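Local coordinates for protein unsaturated glucuronyl hydrolase (Streptococcus agalactiae, PDB 2ZZR) that hydrolyses unsaturated disaccharides of chondroitin, hyaluronan and heparin, releasing the 4,5-unsaturated uronic acid from their nonreducing end, at residues Ala353-Trp365 with Asp372-Glu384. Numbering follows the deposited sequence.
Sequences AGRPLLLHGVYSW and DEGNIWGDYYYLE
G361 and E373 form an antiparallel hydrogen-bonded pair, and D372 and E373 both face G361 in a G1 beta bulge just before helix 376-390 of this family 88 alpha-barrel hydrolase. G361 N bonds to E373 O (2.8 Å) and E373 N to G361 O; having no side chain, G361 lets its backbone lie close against E373. The tight part lies deeper, where helix residue D379 holds the loop: L357 N donates to D379 OD2 (3.1 Å), nearly straight at 166°, and L358 N to D379 OD1 (3.0 Å), more bent at 140°. Both donors come from above the carboxylate plane, and Y60 OH also bonds OD2, so a buried carboxylate, probably charged, is well satisfied. Leucines suit the flanks: L357 lays CB and CG against D379 and CD1 against L383, whereas L358, whose chi1 of -175° swings CG to the far side from N, sends CD2 to Y382 CB and CD1 over one face of that ring. A water joins L358 O, N375 N and D379 OD1. Toward the substrate site, W377 turns its edge to the face of Y363 in a T-shaped pair, where W377 CH2 lies 3.3 Å from Y363 CD1; R246, which probably binds the substrate, bonds the carbonyls of V362 and Y363. The looser, partly exposed side is held by H360 and D372, side by side and nearly coplanar: H360 ND1 meets the syn lone pair of D372 OD1 at 2.7 Å.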
# COMPACT_ATOMS: atom_id res chain seq x y z
N ALA A 353 21.58 12.38 6.37
CA ALA A 353 20.40 13.15 5.96
C ALA A 353 19.87 12.73 4.59
O ALA A 353 20.63 12.63 3.62
CB ALA A 353 20.70 14.65 5.99
N GLY A 354 18.57 12.46 4.53
CA GLY A 354 17.89 12.15 3.27
C GLY A 354 17.88 10.70 2.82
O GLY A 354 17.26 10.37 1.81
N ARG A 355 18.56 9.82 3.56
CA ARG A 355 18.53 8.38 3.25
C ARG A 355 17.13 7.83 3.55
O ARG A 355 16.42 8.37 4.40
CB ARG A 355 19.57 7.61 4.07
CG ARG A 355 21.04 7.90 3.72
CD ARG A 355 21.53 7.14 2.51
NE ARG A 355 21.68 5.70 2.75
CZ ARG A 355 22.26 4.86 1.91
NH1 ARG A 355 22.35 3.57 2.20
NH2 ARG A 355 22.77 5.30 0.76
N PRO A 356 16.72 6.77 2.82
CA PRO A 356 15.44 6.13 3.09
C PRO A 356 15.58 5.07 4.18
O PRO A 356 16.69 4.75 4.59
CB PRO A 356 15.11 5.46 1.75
CG PRO A 356 16.44 5.08 1.20
CD PRO A 356 17.44 6.11 1.71
N LEU A 357 14.45 4.53 4.65
CA LEU A 357 14.48 3.43 5.61
C LEU A 357 14.85 2.13 4.92
O LEU A 357 15.50 1.26 5.50
CB LEU A 357 13.11 3.29 6.29
CG LEU A 357 12.50 4.52 6.98
CD1 LEU A 357 11.24 4.12 7.71
CD2 LEU A 357 13.51 5.17 7.95
N LEU A 358 14.43 2.02 3.66
CA LEU A 358 14.51 0.78 2.89
C LEU A 358 15.06 1.09 1.49
O LEU A 358 14.59 2.01 0.83
CB LEU A 358 13.11 0.16 2.79
CG LEU A 358 12.91 -1.21 2.13
CD1 LEU A 358 13.50 -2.35 2.96
CD2 LEU A 358 11.42 -1.46 1.88
N LEU A 359 16.04 0.30 1.07
CA LEU A 359 16.68 0.50 -0.23
C LEU A 359 16.09 -0.42 -1.30
O LEU A 359 15.30 -1.31 -0.99
CB LEU A 359 18.19 0.26 -0.11
CG LEU A 359 18.99 1.13 0.87
CD1 LEU A 359 20.40 0.57 1.07
CD2 LEU A 359 19.05 2.58 0.42
N HIS A 360 16.48 -0.19 -2.55
CA HIS A 360 16.20 -1.08 -3.68
C HIS A 360 14.71 -1.25 -4.02
O HIS A 360 14.21 -2.37 -4.13
CB HIS A 360 16.92 -2.43 -3.51
CG HIS A 360 18.37 -2.30 -3.15
ND1 HIS A 360 19.30 -1.78 -4.03
CD2 HIS A 360 19.04 -2.60 -2.02
CE1 HIS A 360 20.49 -1.78 -3.45
NE2 HIS A 360 20.36 -2.27 -2.23
N GLY A 361 14.03 -0.13 -4.17
CA GLY A 361 12.68 -0.11 -4.74
C GLY A 361 12.74 0.32 -6.20
O GLY A 361 13.79 0.75 -6.68
N VAL A 362 11.62 0.17 -6.90
CA VAL A 362 11.45 0.71 -8.25
C VAL A 362 10.10 1.41 -8.33
O VAL A 362 9.06 0.79 -8.13
CB VAL A 362 11.57 -0.37 -9.35
CG1 VAL A 362 11.24 0.21 -10.74
CG2 VAL A 362 12.98 -0.96 -9.38
N TYR A 363 10.15 2.71 -8.60
CA TYR A 363 8.95 3.52 -8.72
C TYR A 363 8.27 3.30 -10.07
O TYR A 363 7.18 2.73 -10.14
CB TYR A 363 9.30 4.99 -8.45
CG TYR A 363 8.17 6.00 -8.53
CD1 TYR A 363 6.83 5.62 -8.54
CD2 TYR A 363 8.47 7.37 -8.56
CE1 TYR A 363 5.81 6.58 -8.59
CE2 TYR A 363 7.47 8.32 -8.61
CZ TYR A 363 6.15 7.92 -8.63
OH TYR A 363 5.16 8.88 -8.68
N SER A 364 8.93 3.74 -11.15
CA SER A 364 8.40 3.55 -12.50
C SER A 364 9.55 3.27 -13.46
O SER A 364 10.28 4.18 -13.86
CB SER A 364 7.60 4.79 -12.94
OG SER A 364 6.92 4.54 -14.17
N TRP A 365 9.72 2.00 -13.81
CA TRP A 365 10.89 1.55 -14.57
C TRP A 365 11.00 2.19 -15.95
O TRP A 365 12.06 2.69 -16.33
CB TRP A 365 10.89 0.03 -14.68
CG TRP A 365 12.16 -0.57 -15.21
CD1 TRP A 365 13.31 -0.81 -14.51
CD2 TRP A 365 12.41 -1.01 -16.55
NE1 TRP A 365 14.25 -1.38 -15.33
CE2 TRP A 365 13.72 -1.51 -16.58
CE3 TRP A 365 11.64 -1.04 -17.72
CZ2 TRP A 365 14.30 -2.03 -17.75
CZ3 TRP A 365 12.21 -1.56 -18.88
CH2 TRP A 365 13.53 -2.05 -18.88
N ASP A 372 15.78 1.47 -8.72
CA ASP A 372 16.76 1.04 -7.71
C ASP A 372 17.07 2.19 -6.75
O ASP A 372 18.23 2.61 -6.57
CB ASP A 372 18.03 0.44 -8.34
CG ASP A 372 18.88 -0.32 -7.35
OD1 ASP A 372 18.34 -0.79 -6.32
OD2 ASP A 372 20.10 -0.46 -7.59
N GLU A 373 16.00 2.70 -6.15
CA GLU A 373 16.04 3.81 -5.22
C GLU A 373 15.11 3.49 -4.06
O GLU A 373 14.18 2.69 -4.21
CB GLU A 373 15.56 5.08 -5.91
CG GLU A 373 16.42 5.56 -7.07
CD GLU A 373 17.68 6.29 -6.62
OE1 GLU A 373 18.49 6.65 -7.51
OE2 GLU A 373 17.86 6.51 -5.40
N GLY A 374 15.34 4.12 -2.92
CA GLY A 374 14.35 4.10 -1.85
C GLY A 374 13.12 4.87 -2.30
O GLY A 374 13.20 5.77 -3.15
N ASN A 375 11.97 4.51 -1.74
CA ASN A 375 10.76 5.30 -1.97
C ASN A 375 9.93 5.38 -0.69
O ASN A 375 10.09 4.55 0.22
CB ASN A 375 9.95 4.82 -3.19
CG ASN A 375 9.58 3.34 -3.13
OD1 ASN A 375 9.90 2.56 -4.03
ND2 ASN A 375 8.88 2.96 -2.08
N ILE A 376 9.09 6.40 -0.61
CA ILE A 376 8.47 6.73 0.67
C ILE A 376 7.35 5.76 1.08
O ILE A 376 7.14 5.53 2.27
CB ILE A 376 8.04 8.22 0.74
CG1 ILE A 376 7.71 8.65 2.18
CG2 ILE A 376 6.89 8.53 -0.24
CD1 ILE A 376 8.87 8.44 3.18
N TRP A 377 6.64 5.19 0.10
CA TRP A 377 5.63 4.17 0.44
C TRP A 377 6.29 2.86 0.88
O TRP A 377 5.79 2.18 1.78
CB TRP A 377 4.63 3.95 -0.71
CG TRP A 377 5.27 3.53 -1.99
CD1 TRP A 377 5.44 2.25 -2.44
CD2 TRP A 377 5.85 4.38 -2.98
NE1 TRP A 377 6.09 2.26 -3.66
CE2 TRP A 377 6.35 3.56 -4.01
CE3 TRP A 377 5.98 5.78 -3.10
CZ2 TRP A 377 6.98 4.08 -5.14
CZ3 TRP A 377 6.61 6.29 -4.22
CH2 TRP A 377 7.11 5.44 -5.23
N GLY A 378 7.41 2.51 0.26
CA GLY A 378 8.20 1.35 0.68
C GLY A 378 8.71 1.53 2.10
O GLY A 378 8.64 0.60 2.91
N ASP A 379 9.20 2.73 2.41
CA ASP A 379 9.61 3.06 3.78
C ASP A 379 8.44 2.91 4.74
O ASP A 379 8.57 2.29 5.80
CB ASP A 379 10.12 4.50 3.85
CG ASP A 379 11.50 4.67 3.25
OD1 ASP A 379 12.08 3.69 2.73
OD2 ASP A 379 12.02 5.81 3.32
N TYR A 380 7.30 3.48 4.35
CA TYR A 380 6.11 3.44 5.17
C TYR A 380 5.65 1.99 5.46
O TYR A 380 5.43 1.63 6.62
CB TYR A 380 4.94 4.28 4.60
CG TYR A 380 3.72 4.01 5.44
CD1 TYR A 380 2.81 3.03 5.07
CD2 TYR A 380 3.54 4.66 6.67
CE1 TYR A 380 1.73 2.71 5.87
CE2 TYR A 380 2.45 4.35 7.48
CZ TYR A 380 1.56 3.37 7.07
OH TYR A 380 0.48 3.02 7.85
N TYR A 381 5.48 1.19 4.41
CA TYR A 381 4.97 -0.18 4.60
C TYR A 381 5.97 -1.10 5.31
O TYR A 381 5.57 -2.02 6.03
CB TYR A 381 4.45 -0.78 3.28
CG TYR A 381 3.19 -0.09 2.81
CD1 TYR A 381 2.00 -0.16 3.55
CD2 TYR A 381 3.17 0.63 1.60
CE1 TYR A 381 0.84 0.48 3.12
CE2 TYR A 381 2.02 1.26 1.17
CZ TYR A 381 0.86 1.18 1.92
OH TYR A 381 -0.27 1.82 1.50
N TYR A 382 7.26 -0.84 5.11
CA TYR A 382 8.29 -1.55 5.86
C TYR A 382 8.13 -1.28 7.36
O TYR A 382 8.06 -2.21 8.17
CB TYR A 382 9.68 -1.14 5.36
CG TYR A 382 10.83 -1.61 6.22
CD1 TYR A 382 11.11 -2.97 6.37
CD2 TYR A 382 11.66 -0.69 6.86
CE1 TYR A 382 12.17 -3.41 7.16
CE2 TYR A 382 12.73 -1.11 7.65
CZ TYR A 382 12.98 -2.47 7.80
OH TYR A 382 14.03 -2.90 8.57
N LEU A 383 8.06 -0.00 7.73
CA LEU A 383 7.86 0.36 9.13
C LEU A 383 6.49 -0.12 9.66
O LEU A 383 6.39 -0.56 10.81
CB LEU A 383 8.06 1.86 9.36
CG LEU A 383 8.04 2.38 10.80
CD1 LEU A 383 9.07 1.64 11.66
CD2 LEU A 383 8.28 3.88 10.81
N GLU A 384 5.45 -0.05 8.83
CA GLU A 384 4.15 -0.58 9.24
C GLU A 384 4.23 -2.08 9.54
O GLU A 384 3.63 -2.56 10.51
CB GLU A 384 3.05 -0.29 8.21
CG GLU A 384 1.66 -0.53 8.78
CD GLU A 384 0.60 -0.65 7.71
OE1 GLU A 384 0.12 0.40 7.24
OE2 GLU A 384 0.23 -1.79 7.37
O HOH W 1 12.02 2.39 0.17
O HOH W 2 18.37 1.78 -3.42